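Local coordinates for chitin oligosaccharide binding protein NagB2 (PDB 7EHU) that probably captures chitin oligosaccharides, such as N,N'-diacetylchitobiose and its trimer, as the extracellular solute-binding protein of a bacterial sugar uptake system, at residues 164-169 with 295-300; 201-206 with 271-276; 234-239 with 402-407. All coordinates share one frame; numbering follows the deposited sequence.

All three contacts lie in the lobe of this two-lobed solute-binding protein that does not hold strand 30-36. Contact 2 is central, its centre about 14 Å from that of contact 1 and about 13 Å from that of contact 3, while the centres of contacts 1 and 3 are about 23 Å apart and the two do not touch. Helix 197-212 links them, meeting F299 of contact 1 through S206 and L203, and L239 and F236 of contact 3 through A204. Contacts 1 and 2 also share the sheet around strand 138-154. Along the chain both segments of contact 2 fall between those of contact 1, whereas contact 3 crosses both, so the lobe is assembled from distant pieces of sequence.

Contact 1: residues 164-169 with 295-300; sequences TSAPKT and GYFRFP
The F297 ring takes P167 over one face, with A166 CB approaching it obliquely. Over one face of the F299 ring, within its own segment, lies P300 CD, 3.5 Å above the plane and offset toward the rim. P167 CD stands 3.8 Å from the F297 ring centroid and 14° off the ring normal, which meets the geometry of a CH-pi contact, and CG of the same proline reaches CE2 of F297 at 3.7 Å. The side chains of P167 and F297 cross at about a right angle. This is the packing of the loop before helix 170-182 against the end of strand 294-297 and the turn after it, in one lobe of a periplasmic-binding-protein fold. With F297 CG between the backbone N and the carbonyl carbon (chi1 55°), A166 CB lies 4.0 Å from F297 CG and 3.8 Å from CD1. The rings of F151 and Y153, from strand 138-154, also meet that of F297.

Further along, the backbones converge: P300 CB packs on the T169 carbonyl carbon at 3.6 Å, and a backbone hydrogen bond joins K168 to N301. T169 is the N-cap of helix 170-182, its OG1 bonding the E172 amide. Between the segments, one water donates to both, 2.7 Å from P167 O and 2.7 Å from R298 O.

Contact 2: residues 201-206 with 271-276; sequences NMLANS and MLFDGS
M202 reaches from helix 197-212 onto strand 271-275, and each of several atoms along its side chain meets something different. CB lies in the plane of the F273 ring, at its edge, 3.9 Å from CD2. Farther out, SD comes to 3.9 Å from the G275 amide N. The chain then bends at chi3 (-80°), which places CE 3.4 Å from D274 OD1. This is a helix-on-sheet layer of a periplasmic-binding-protein lobe, with the short helix and strand segments running almost perpendicular (87°). The M202 side chain is about 6 Å from a bound N-acetylglucosamine, so this contact lies close to the bound glycan.

F273 is the strand's main contribution, inserting its ring against one turn of the helix. L203 CD1 lies over one ring face, 4.1 Å from CG. From oblique directions M202 O approaches CE2 at 3.4 Å and S206 OG approaches CZ at 3.3 Å. F151 of strand 138-154 adds an edge-to-face ring contact, and F299 also packs on F273.

The carboxylate that M202 CE touches is held by several donors: Y257 OH is bonded to OD1 and Q261 NE2 to OD2. Within the strand, G275 N gives D274 OD1 a hydrogen bond of 2.8 Å, bent to 140° and on the anti side.

Contact 3: residues 234-239 with 402-407; sequences DGFKRL and QSVQEL
L407, whose CD2 packs against F236 and L239, is held in its helix by a short backbone hydrogen bond, L407 N to S403 O at 2.7 Å. Its carbonyl oxygen also receives K240 NZ. Across the contact, L407 CD2 lies 3.9 Å from the backbone O of F236 and 4.1 Å from CD2 of L239, the two leucine side chains crossing at a slant. V404 CG1 meets the edge of the same F236 ring, near its plane, 4.0 Å from CE1.

Away from this apolar patch, D234 OD1 accepts R238 NH2 at 3.2 Å through its syn lone pair, nearly in the guanidinium plane. R238 NE adds weak bonds to both carboxylate oxygens, completing an intrahelical salt bridge one turn long, and W170 makes a cation-pi contact with R238.

The axes of the two short segments are inclined at 47°, with a closest approach of 11.4 Å, so only side-chain tips and one carbonyl meet. L417 touches F236 and P414 touches L407, both from helix 414-430. Such a layer of helices joining distant parts of the sequence is consistent with the helical packing in one lobe of a solute-binding protein of the periplasmic-binding-protein clan.

Contact 1: residues 164-169 with 295-300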
ATOM      1  N   THR A 164      -6.182 -26.899  -9.155  1.00 18.86           N
ATOM      2  CA  THR A 164      -5.057 -27.057 -10.070  1.00 21.46           C
ATOM      3  C   THR A 164      -4.768 -25.811 -10.897  1.00 20.57           C
ATOM      4  O   THR A 164      -3.840 -25.843 -11.712  1.00 22.24           O
ATOM      5  CB  THR A 164      -5.314 -28.247 -11.011  1.00 24.80           C
ATOM      6  OG1 THR A 164      -6.508 -27.996 -11.769  1.00 26.15           O
ATOM      7  CG2 THR A 164      -5.478 -29.541 -10.219  1.00 25.89           C
ATOM      8  N   SER A 165      -5.538 -24.733 -10.714  1.00 18.88           N
ATOM      9  CA  SER A 165      -5.344 -23.466 -11.413  1.00 18.34           C
ATOM     10  C   SER A 165      -5.780 -22.324 -10.500  1.00 16.40           C
ATOM     11  O   SER A 165      -6.592 -22.505  -9.597  1.00 16.80           O
ATOM     12  CB  SER A 165      -6.151 -23.393 -12.723  1.00 20.23           C
ATOM     13  OG  SER A 165      -7.541 -23.547 -12.488  1.00 24.08           O
ATOM     14  N   ALA A 166      -5.262 -21.138 -10.759  1.00 14.99           N
ATOM     15  CA  ALA A 166      -5.647 -19.972  -9.967  1.00 15.04           C
ATOM     16  C   ALA A 166      -7.048 -19.524 -10.382  1.00 15.32           C
ATOM     17  O   ALA A 166      -7.357 -19.498 -11.573  1.00 17.17           O
ATOM     18  CB  ALA A 166      -4.651 -18.839 -10.204  1.00 15.93           C
ATOM     19  N   PRO A 167      -7.922 -19.183  -9.432  1.00 14.71           N
ATOM     20  CA  PRO A 167      -9.306 -18.844  -9.803  1.00 16.40           C
ATOM     21  C   PRO A 167      -9.365 -17.529 -10.557  1.00 16.87           C
ATOM     22  O   PRO A 167      -8.733 -16.556 -10.153  1.00 18.04           O
ATOM     23  CB  PRO A 167     -10.030 -18.757  -8.454  1.00 18.43           C
ATOM     24  CG  PRO A 167      -8.978 -18.555  -7.457  1.00 18.59           C
ATOM     25  CD  PRO A 167      -7.744 -19.227  -7.973  1.00 15.86           C
ATOM     26  N   LYS A 168     -10.123 -17.512 -11.664  1.00 16.02           N
ATOM     27  CA  LYS A 168     -10.313 -16.299 -12.450  1.00 16.75           C
ATOM     28  C   LYS A 168     -11.634 -15.605 -12.149  1.00 16.35           C
ATOM     29  O   LYS A 168     -11.762 -14.396 -12.385  1.00 16.02           O
ATOM     30  CB  LYS A 168     -10.320 -16.629 -13.942  1.00 19.83           C
ATOM     31  CG  LYS A 168      -9.025 -17.168 -14.456  1.00 23.59           C
ATOM     32  CD  LYS A 168      -9.152 -17.391 -15.953  1.00 27.98           C
ATOM     33  CE  LYS A 168      -8.137 -18.332 -16.514  1.00 31.34           C
ATOM     34  NZ  LYS A 168      -8.171 -19.603 -15.741  1.00 33.79           N
ATOM     35  N   THR A 169     -12.626 -16.347 -11.666  1.00 16.65           N
ATOM     36  CA  THR A 169     -13.954 -15.819 -11.400  1.00 16.98           C
ATOM     37  C   THR A 169     -14.308 -16.054  -9.936  1.00 16.11           C
ATOM     38  O   THR A 169     -13.692 -16.871  -9.246  1.00 16.07           O
ATOM     39  CB  THR A 169     -15.012 -16.525 -12.245  1.00 19.45           C
ATOM     40  OG1 THR A 169     -15.126 -17.870 -11.762  1.00 20.00           O
ATOM     41  CG2 THR A 169     -14.660 -16.492 -13.746  1.00 19.81           C
ATOM     42  N   GLY A 295       2.408 -18.696  -5.992  1.00  9.40           N
ATOM     43  CA  GLY A 295       1.901 -18.065  -7.191  1.00  9.70           C
ATOM     44  C   GLY A 295       1.126 -16.817  -6.828  1.00  9.32           C
ATOM     45  O   GLY A 295       1.125 -16.369  -5.667  1.00  9.33           O
ATOM     46  N   TYR A 296       0.413 -16.263  -7.807  1.00  9.10           N
ATOM     47  CA  TYR A 296      -0.286 -15.006  -7.602  1.00  9.45           C
ATOM     48  C   TYR A 296      -1.467 -14.931  -8.549  1.00  9.47           C
ATOM     49  O   TYR A 296      -1.370 -15.386  -9.689  1.00 10.27           O
ATOM     50  CB  TYR A 296       0.658 -13.853  -7.902  1.00  9.90           C
ATOM     51  CG  TYR A 296       0.158 -12.475  -7.575  1.00  9.56           C
ATOM     52  CD1 TYR A 296       0.337 -11.932  -6.311  1.00  8.78           C
ATOM     53  CD2 TYR A 296      -0.447 -11.679  -8.548  1.00  9.59           C
ATOM     54  CE1 TYR A 296      -0.059 -10.651  -6.026  1.00  9.69           C
ATOM     55  CE2 TYR A 296      -0.845 -10.395  -8.273  1.00  9.74           C
ATOM     56  CZ  TYR A 296      -0.653  -9.886  -7.005  1.00  9.25           C
ATOM     57  OH  TYR A 296      -1.015  -8.581  -6.758  1.00  9.69           O
ATOM     58  N   PHE A 297      -2.557 -14.318  -8.089  1.00  9.77           N
ATOM     59  CA  PHE A 297      -3.663 -13.984  -8.974  1.00  9.69           C
ATOM     60  C   PHE A 297      -4.312 -12.682  -8.524  1.00 10.13           C
ATOM     61  O   PHE A 297      -4.411 -12.397  -7.325  1.00  9.98           O
ATOM     62  CB  PHE A 297      -4.704 -15.114  -9.124  1.00 10.71           C
ATOM     63  CG  PHE A 297      -5.305 -15.626  -7.841  1.00 10.40           C
ATOM     64  CD1 PHE A 297      -4.694 -16.644  -7.125  1.00 10.79           C
ATOM     65  CD2 PHE A 297      -6.534 -15.123  -7.382  1.00 10.83           C
ATOM     66  CE1 PHE A 297      -5.275 -17.152  -5.961  1.00 11.64           C
ATOM     67  CE2 PHE A 297      -7.114 -15.621  -6.210  1.00 11.23           C
ATOM     68  CZ  PHE A 297      -6.478 -16.644  -5.505  1.00 11.03           C
ATOM     69  N   ARG A 298      -4.749 -11.899  -9.505  1.00 10.67           N
ATOM     70  CA  ARG A 298      -5.484 -10.698  -9.188  1.00 11.30           C
ATOM     71  C   ARG A 298      -6.879 -11.067  -8.689  1.00 11.28           C
ATOM     72  O   ARG A 298      -7.364 -12.187  -8.850  1.00 12.08           O
ATOM     73  CB  ARG A 298      -5.528  -9.755 -10.381  1.00 16.21           C
ATOM     74  CG  ARG A 298      -6.494 -10.097 -11.458  1.00 19.65           C
ATOM     75  CD  ARG A 298      -6.711  -8.877 -12.396  1.00 22.17           C
ATOM     76  NE  ARG A 298      -7.373  -9.295 -13.615  1.00 22.97           N
ATOM     77  CZ  ARG A 298      -6.760  -9.719 -14.717  1.00 24.96           C
ATOM     78  NH1 ARG A 298      -5.440  -9.755 -14.803  1.00 26.27           N
ATOM     79  NH2 ARG A 298      -7.490 -10.092 -15.746  1.00 26.02           N
ATOM     80  N   PHE A 299      -7.494 -10.121  -8.010  1.00 11.53           N
ATOM     81  CA  PHE A 299      -8.809 -10.344  -7.440  1.00 11.75           C
ATOM     82  C   PHE A 299      -9.745 -10.902  -8.517  1.00 12.54           C
ATOM     83  O   PHE A 299      -9.778 -10.373  -9.630  1.00 13.62           O
ATOM     84  CB  PHE A 299      -9.364  -9.034  -6.861  1.00 12.88           C
ATOM     85  CG  PHE A 299     -10.572  -9.264  -6.001  1.00 12.81           C
ATOM     86  CD1 PHE A 299     -11.844  -9.324  -6.564  1.00 13.78           C
ATOM     87  CD2 PHE A 299     -10.441  -9.494  -4.641  1.00 13.96           C
ATOM     88  CE1 PHE A 299     -12.947  -9.601  -5.788  1.00 15.23           C
ATOM     89  CE2 PHE A 299     -11.546  -9.779  -3.876  1.00 15.19           C
ATOM     90  CZ  PHE A 299     -12.794  -9.827  -4.452  1.00 15.95           C
ATOM     91  N   PRO A 300     -10.499 -11.961  -8.232  1.00 13.16           N
ATOM     92  CA  PRO A 300     -11.306 -12.608  -9.280  1.00 13.91           C
ATOM     93  C   PRO A 300     -12.538 -11.803  -9.685  1.00 14.82           C
ATOM     94  O   PRO A 300     -13.041 -10.956  -8.954  1.00 15.59           O
ATOM     95  CB  PRO A 300     -11.735 -13.924  -8.624  1.00 14.75           C
ATOM     96  CG  PRO A 300     -11.747 -13.608  -7.141  1.00 15.73           C
ATOM     97  CD  PRO A 300     -10.579 -12.677  -6.944  1.00 14.69           C
TER
HETATM   98  O   HOH W   1      -8.190 -13.954 -10.737  1.00 17.32           O

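Contact 2: residues 201-206 with 271-276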
ATOM      1  N   ASN A 201      -8.803  -3.683   5.149  1.00 10.14           N
ATOM      2  CA  ASN A 201      -9.287  -2.803   4.097  1.00  9.89           C
ATOM      3  C   ASN A 201      -8.660  -3.077   2.740  1.00  9.45           C
ATOM      4  O   ASN A 201      -9.255  -2.709   1.724  1.00  9.68           O
ATOM      5  CB  ASN A 201      -9.132  -1.333   4.481  1.00 10.19           C
ATOM      6  CG  ASN A 201     -10.199  -0.876   5.472  1.00 10.68           C
ATOM      7  OD1 ASN A 201     -11.257  -1.487   5.600  1.00 11.64           O
ATOM      8  ND2 ASN A 201      -9.924   0.223   6.154  1.00 10.85           N
ATOM      9  N   MET A 202      -7.487  -3.705   2.678  1.00  8.90           N
ATOM     10  CA  MET A 202      -6.970  -4.094   1.362  1.00  8.98           C
ATOM     11  C   MET A 202      -7.965  -5.010   0.675  1.00  9.37           C
ATOM     12  O   MET A 202      -8.350  -4.804  -0.481  1.00 10.07           O
ATOM     13  CB  MET A 202      -5.634  -4.827   1.527  1.00  8.64           C
ATOM     14  CG  MET A 202      -4.471  -3.918   1.902  1.00  9.30           C
ATOM     15  SD  MET A 202      -2.855  -4.711   1.624  1.00  8.76           S
ATOM     16  CE  MET A 202      -2.778  -5.734   3.106  1.00  9.83           C
ATOM     17  N   LEU A 203      -8.405  -6.030   1.397  1.00  9.46           N
ATOM     18  CA  LEU A 203      -9.361  -6.979   0.857  1.00 10.31           C
ATOM     19  C   LEU A 203     -10.719  -6.338   0.657  1.00 11.04           C
ATOM     20  O   LEU A 203     -11.361  -6.548  -0.376  1.00 11.42           O
ATOM     21  CB  LEU A 203      -9.446  -8.176   1.798  1.00 11.55           C
ATOM     22  CG  LEU A 203     -10.359  -9.313   1.351  1.00 12.00           C
ATOM     23  CD1 LEU A 203      -9.974  -9.844  -0.028  1.00 12.70           C
ATOM     24  CD2 LEU A 203     -10.335 -10.441   2.380  1.00 13.10           C
ATOM     25  N   ALA A 204     -11.165  -5.550   1.634  1.00 10.95           N
ATOM     26  CA  ALA A 204     -12.457  -4.887   1.512  1.00 10.50           C
ATOM     27  C   ALA A 204     -12.497  -3.988   0.290  1.00 10.66           C
ATOM     28  O   ALA A 204     -13.507  -3.949  -0.422  1.00 11.53           O
ATOM     29  CB  ALA A 204     -12.751  -4.079   2.775  1.00 11.49           C
ATOM     30  N   ASN A 205     -11.413  -3.248   0.039  1.00 10.28           N
ATOM     31  CA  ASN A 205     -11.384  -2.306  -1.076  1.00 10.56           C
ATOM     32  C   ASN A 205     -11.477  -3.018  -2.411  1.00 10.41           C
ATOM     33  O   ASN A 205     -12.295  -2.634  -3.259  1.00 11.68           O
ATOM     34  CB  ASN A 205     -10.347  -1.207  -0.754  1.00 13.48           C
ATOM     35  CG  ASN A 205     -10.056  -0.168  -1.840  1.00 11.54           C
ATOM     36  OD1 ASN A 205      -8.925   0.310  -1.985  1.00 11.00           O
ATOM     37  ND2 ASN A 205     -11.008   0.018  -2.752  1.00 10.85           N
ATOM     38  N   SER A 206     -10.755  -4.122  -2.584  1.00 10.67           N
ATOM     39  CA  SER A 206     -10.913  -4.864  -3.830  1.00 10.68           C
ATOM     40  C   SER A 206     -12.289  -5.507  -3.945  1.00 11.88           C
ATOM     41  O   SER A 206     -12.810  -5.615  -5.056  1.00 12.28           O
ATOM     42  CB  SER A 206      -9.773  -5.855  -4.051  1.00 10.87           C
ATOM     43  OG  SER A 206      -8.614  -5.184  -4.511  1.00 10.45           O
ATOM     44  N   MET A 271      -3.604 -18.554   1.137  1.00  9.92           N
ATOM     45  CA  MET A 271      -3.421 -17.343   0.348  1.00  9.90           C
ATOM     46  C   MET A 271      -3.385 -16.135   1.262  1.00  9.47           C
ATOM     47  O   MET A 271      -3.716 -16.209   2.445  1.00  9.79           O
ATOM     48  CB  MET A 271      -4.501 -17.194  -0.728  1.00 10.09           C
ATOM     49  CG  MET A 271      -5.884 -16.921  -0.168  1.00 11.54           C
ATOM     50  SD  MET A 271      -7.229 -17.153  -1.363  1.00 12.55           S
ATOM     51  CE  MET A 271      -7.563 -18.884  -1.092  1.00 13.58           C
ATOM     52  N   LEU A 272      -2.996 -15.009   0.676  1.00  9.53           N
ATOM     53  CA  LEU A 272      -2.789 -13.761   1.406  1.00  9.29           C
ATOM     54  C   LEU A 272      -3.064 -12.619   0.446  1.00  8.63           C
ATOM     55  O   LEU A 272      -2.427 -12.551  -0.607  1.00  9.08           O
ATOM     56  CB  LEU A 272      -1.337 -13.681   1.886  1.00  9.12           C
ATOM     57  CG  LEU A 272      -0.926 -12.396   2.600  1.00  9.10           C
ATOM     58  CD1 LEU A 272      -1.385 -12.437   4.059  1.00 10.37           C
ATOM     59  CD2 LEU A 272       0.552 -12.194   2.551  1.00  9.91           C
ATOM     60  N   PHE A 273      -3.998 -11.741   0.781  1.00  8.99           N
ATOM     61  CA  PHE A 273      -4.257 -10.558  -0.025  1.00  9.00           C
ATOM     62  C   PHE A 273      -3.354  -9.438   0.477  1.00  9.01           C
ATOM     63  O   PHE A 273      -3.445  -9.042   1.647  1.00  9.82           O
ATOM     64  CB  PHE A 273      -5.738 -10.154   0.020  1.00  9.16           C
ATOM     65  CG  PHE A 273      -6.087  -9.192  -1.073  1.00  8.59           C
ATOM     66  CD1 PHE A 273      -6.425  -9.661  -2.326  1.00  9.11           C
ATOM     67  CD2 PHE A 273      -5.983  -7.825  -0.888  1.00  9.01           C
ATOM     68  CE1 PHE A 273      -6.686  -8.790  -3.366  1.00  9.56           C
ATOM     69  CE2 PHE A 273      -6.225  -6.947  -1.946  1.00  9.81           C
ATOM     70  CZ  PHE A 273      -6.584  -7.421  -3.173  1.00  9.62           C
ATOM     71  N   ASP A 274      -2.437  -8.983  -0.363  1.00  8.91           N
ATOM     72  CA  ASP A 274      -1.437  -8.038   0.110  1.00  8.28           C
ATOM     73  C   ASP A 274      -0.875  -7.256  -1.061  1.00  8.48           C
ATOM     74  O   ASP A 274      -1.106  -7.584  -2.232  1.00  8.54           O
ATOM     75  CB  ASP A 274      -0.317  -8.776   0.861  1.00  8.49           C
ATOM     76  CG  ASP A 274       0.257  -7.984   2.020  1.00  8.95           C
ATOM     77  OD1 ASP A 274       0.278  -6.728   1.959  1.00  9.07           O
ATOM     78  OD2 ASP A 274       0.764  -8.615   2.952  1.00 10.59           O
ATOM     79  N   GLY A 275      -0.137  -6.197  -0.718  1.00  8.41           N
ATOM     80  CA  GLY A 275       0.552  -5.415  -1.703  1.00  7.94           C
ATOM     81  C   GLY A 275       1.858  -6.035  -2.138  1.00  8.38           C
ATOM     82  O   GLY A 275       2.442  -6.878  -1.453  1.00  9.43           O
ATOM     83  N   SER A 276       2.338  -5.580  -3.292  1.00  8.54           N
ATOM     84  CA  SER A 276       3.519  -6.182  -3.904  1.00  9.01           C
ATOM     85  C   SER A 276       4.779  -5.891  -3.122  1.00  9.26           C
ATOM     86  O   SER A 276       5.792  -6.566  -3.337  1.00 11.05           O
ATOM     87  CB  SER A 276       3.620  -5.820  -5.376  1.00 10.38           C
ATOM     88  OG  SER A 276       3.455  -4.434  -5.581  1.00 10.46           O
TER

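Contact 3: residues 234-239 with 402-407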
ATOM      1  N   ASP A 234     -22.922  -4.715  -1.001  1.00 18.01           N
ATOM      2  CA  ASP A 234     -22.687  -6.091  -1.431  1.00 18.30           C
ATOM      3  C   ASP A 234     -21.247  -6.516  -1.137  1.00 16.72           C
ATOM      4  O   ASP A 234     -21.008  -7.634  -0.667  1.00 17.01           O
ATOM      5  CB  ASP A 234     -23.012  -6.227  -2.925  1.00 21.00           C
ATOM      6  CG  ASP A 234     -22.819  -7.644  -3.451  1.00 24.97           C
ATOM      7  OD1 ASP A 234     -22.633  -7.812  -4.667  1.00 26.77           O
ATOM      8  OD2 ASP A 234     -22.927  -8.599  -2.662  1.00 28.23           O
ATOM      9  N   GLY A 235     -20.279  -5.626  -1.376  1.00 16.26           N
ATOM     10  CA  GLY A 235     -18.891  -5.957  -1.082  1.00 15.94           C
ATOM     11  C   GLY A 235     -18.660  -6.261   0.388  1.00 14.88           C
ATOM     12  O   GLY A 235     -17.914  -7.185   0.730  1.00 14.92           O
ATOM     13  N   PHE A 236     -19.294  -5.493   1.276  1.00 15.21           N
ATOM     14  CA  PHE A 236     -19.132  -5.729   2.705  1.00 15.17           C
ATOM     15  C   PHE A 236     -19.882  -6.966   3.146  1.00 15.54           C
ATOM     16  O   PHE A 236     -19.426  -7.663   4.056  1.00 15.92           O
ATOM     17  CB  PHE A 236     -19.541  -4.495   3.494  1.00 15.11           C
ATOM     18  CG  PHE A 236     -18.563  -3.376   3.351  1.00 13.97           C
ATOM     19  CD1 PHE A 236     -17.343  -3.415   4.004  1.00 13.75           C
ATOM     20  CD2 PHE A 236     -18.823  -2.315   2.510  1.00 14.60           C
ATOM     21  CE1 PHE A 236     -16.414  -2.391   3.847  1.00 14.47           C
ATOM     22  CE2 PHE A 236     -17.897  -1.297   2.361  1.00 14.68           C
ATOM     23  CZ  PHE A 236     -16.690  -1.340   3.028  1.00 14.93           C
ATOM     24  N   LYS A 237     -21.016  -7.265   2.502  1.00 16.29           N
ATOM     25  CA  LYS A 237     -21.679  -8.541   2.744  1.00 17.93           C
ATOM     26  C   LYS A 237     -20.772  -9.712   2.394  1.00 17.21           C
ATOM     27  O   LYS A 237     -20.708 -10.696   3.137  1.00 17.82           O
ATOM     28  CB  LYS A 237     -23.011  -8.627   1.992  1.00 20.61           C
ATOM     29  CG  LYS A 237     -24.064  -7.686   2.585  1.00 25.23           C
ATOM     30  CD  LYS A 237     -25.456  -7.813   1.978  1.00 30.33           C
ATOM     31  CE  LYS A 237     -25.785  -9.284   1.836  1.00 33.77           C
ATOM     32  NZ  LYS A 237     -27.108  -9.734   1.406  1.00 36.30           N
ATOM     33  N   ARG A 238     -20.080  -9.641   1.267  1.00 16.76           N
ATOM     34  CA  ARG A 238     -19.167 -10.720   0.907  1.00 16.53           C
ATOM     35  C   ARG A 238     -17.987 -10.815   1.876  1.00 15.76           C
ATOM     36  O   ARG A 238     -17.545 -11.921   2.208  1.00 15.32           O
ATOM     37  CB  ARG A 238     -18.696 -10.543  -0.536  1.00 17.01           C
ATOM     38  CG  ARG A 238     -19.783 -10.784  -1.590  1.00 18.15           C
ATOM     39  CD  ARG A 238     -19.345 -10.293  -2.946  1.00 18.98           C
ATOM     40  NE  ARG A 238     -20.443 -10.183  -3.900  1.00 19.51           N
ATOM     41  CZ  ARG A 238     -20.727 -11.035  -4.867  1.00 21.36           C
ATOM     42  NH1 ARG A 238     -19.979 -12.107  -5.091  1.00 22.00           N
ATOM     43  NH2 ARG A 238     -21.747 -10.762  -5.659  1.00 22.10           N
ATOM     44  N   LEU A 239     -17.436  -9.675   2.304  1.00 15.03           N
ATOM     45  CA  LEU A 239     -16.346  -9.703   3.277  1.00 14.89           C
ATOM     46  C   LEU A 239     -16.787 -10.421   4.542  1.00 16.05           C
ATOM     47  O   LEU A 239     -16.085 -11.294   5.060  1.00 16.42           O
ATOM     48  CB  LEU A 239     -15.917  -8.279   3.624  1.00 15.46           C
ATOM     49  CG  LEU A 239     -14.771  -8.116   4.624  1.00 15.65           C
ATOM     50  CD1 LEU A 239     -13.457  -8.704   4.122  1.00 16.48           C
ATOM     51  CD2 LEU A 239     -14.601  -6.648   4.963  1.00 15.51           C
ATOM     52  N   GLN A 402     -11.782   0.946  11.796  1.00 12.62           N
ATOM     53  CA  GLN A 402     -12.507   0.518  12.991  1.00 14.29           C
ATOM     54  C   GLN A 402     -13.727  -0.305  12.626  1.00 13.74           C
ATOM     55  O   GLN A 402     -14.044  -1.301  13.297  1.00 14.77           O
ATOM     56  CB  GLN A 402     -12.994   1.750  13.766  1.00 18.09           C
ATOM     57  CG  GLN A 402     -11.935   2.598  14.437  1.00 24.48           C
ATOM     58  CD  GLN A 402     -10.941   1.802  15.254  1.00 29.90           C
ATOM     59  OE1 GLN A 402      -9.761   1.741  14.920  1.00 32.73           O
ATOM     60  NE2 GLN A 402     -11.411   1.206  16.349  1.00 31.43           N
ATOM     61  N   SER A 403     -14.473   0.151  11.615  1.00 13.82           N
ATOM     62  CA  SER A 403     -15.729  -0.497  11.254  1.00 14.79           C
ATOM     63  C   SER A 403     -15.518  -1.910  10.736  1.00 14.48           C
ATOM     64  O   SER A 403     -16.301  -2.809  11.067  1.00 15.77           O
ATOM     65  CB  SER A 403     -16.520   0.345  10.246  1.00 16.96           C
ATOM     66  OG  SER A 403     -16.772   1.654  10.744  1.00 17.57           O
ATOM     67  N   VAL A 404     -14.478  -2.136   9.919  1.00 13.80           N
ATOM     68  CA  VAL A 404     -14.280  -3.488   9.394  1.00 13.90           C
ATOM     69  C   VAL A 404     -13.786  -4.423  10.492  1.00 14.95           C
ATOM     70  O   VAL A 404     -14.090  -5.617  10.483  1.00 15.38           O
ATOM     71  CB  VAL A 404     -13.379  -3.550   8.143  1.00 14.15           C
ATOM     72  CG1 VAL A 404     -14.011  -2.811   6.957  1.00 14.60           C
ATOM     73  CG2 VAL A 404     -11.938  -3.060   8.415  1.00 12.87           C
ATOM     74  N   GLN A 405     -13.051  -3.905  11.473  1.00 14.14           N
ATOM     75  CA  GLN A 405     -12.701  -4.723  12.626  1.00 15.12           C
ATOM     76  C   GLN A 405     -13.957  -5.109  13.398  1.00 16.48           C
ATOM     77  O   GLN A 405     -14.119  -6.270  13.802  1.00 18.04           O
ATOM     78  CB  GLN A 405     -11.709  -3.967  13.509  1.00 14.89           C
ATOM     79  CG  GLN A 405     -10.301  -3.882  12.935  1.00 14.93           C
ATOM     80  CD  GLN A 405      -9.384  -3.016  13.763  1.00 14.99           C
ATOM     81  OE1 GLN A 405      -9.810  -2.033  14.370  1.00 16.10           O
ATOM     82  NE2 GLN A 405      -8.116  -3.385  13.817  1.00 15.65           N
ATOM     83  N   GLU A 406     -14.873  -4.152  13.578  1.00 17.15           N
ATOM     84  CA  GLU A 406     -16.150  -4.425  14.231  1.00 18.22           C
ATOM     85  C   GLU A 406     -16.996  -5.388  13.415  1.00 18.67           C
ATOM     86  O   GLU A 406     -17.652  -6.264  13.981  1.00 19.62           O
ATOM     87  CB  GLU A 406     -16.888  -3.103  14.446  1.00 19.66           C
ATOM     88  CG  GLU A 406     -16.214  -2.227  15.472  1.00 20.70           C
ATOM     89  CD  GLU A 406     -16.739  -0.802  15.505  1.00 23.41           C
ATOM     90  OE1 GLU A 406     -16.121   0.028  16.193  1.00 25.88           O
ATOM     91  OE2 GLU A 406     -17.734  -0.499  14.823  1.00 25.13           O
ATOM     92  N   LEU A 407     -17.004  -5.234  12.087  1.00 18.82           N
ATOM     93  CA  LEU A 407     -17.722  -6.173  11.229  1.00 18.86           C
ATOM     94  C   LEU A 407     -17.207  -7.594  11.425  1.00 19.09           C
ATOM     95  O   LEU A 407     -17.992  -8.534  11.599  1.00 20.97           O
ATOM     96  CB  LEU A 407     -17.558  -5.742   9.771  1.00 18.90           C
ATOM     97  CG  LEU A 407     -18.238  -6.610   8.704  1.00 20.38           C
ATOM     98  CD1 LEU A 407     -19.733  -6.632   8.874  1.00 22.48           C
ATOM     99  CD2 LEU A 407     -17.890  -6.139   7.299  1.00 22.28           C
TER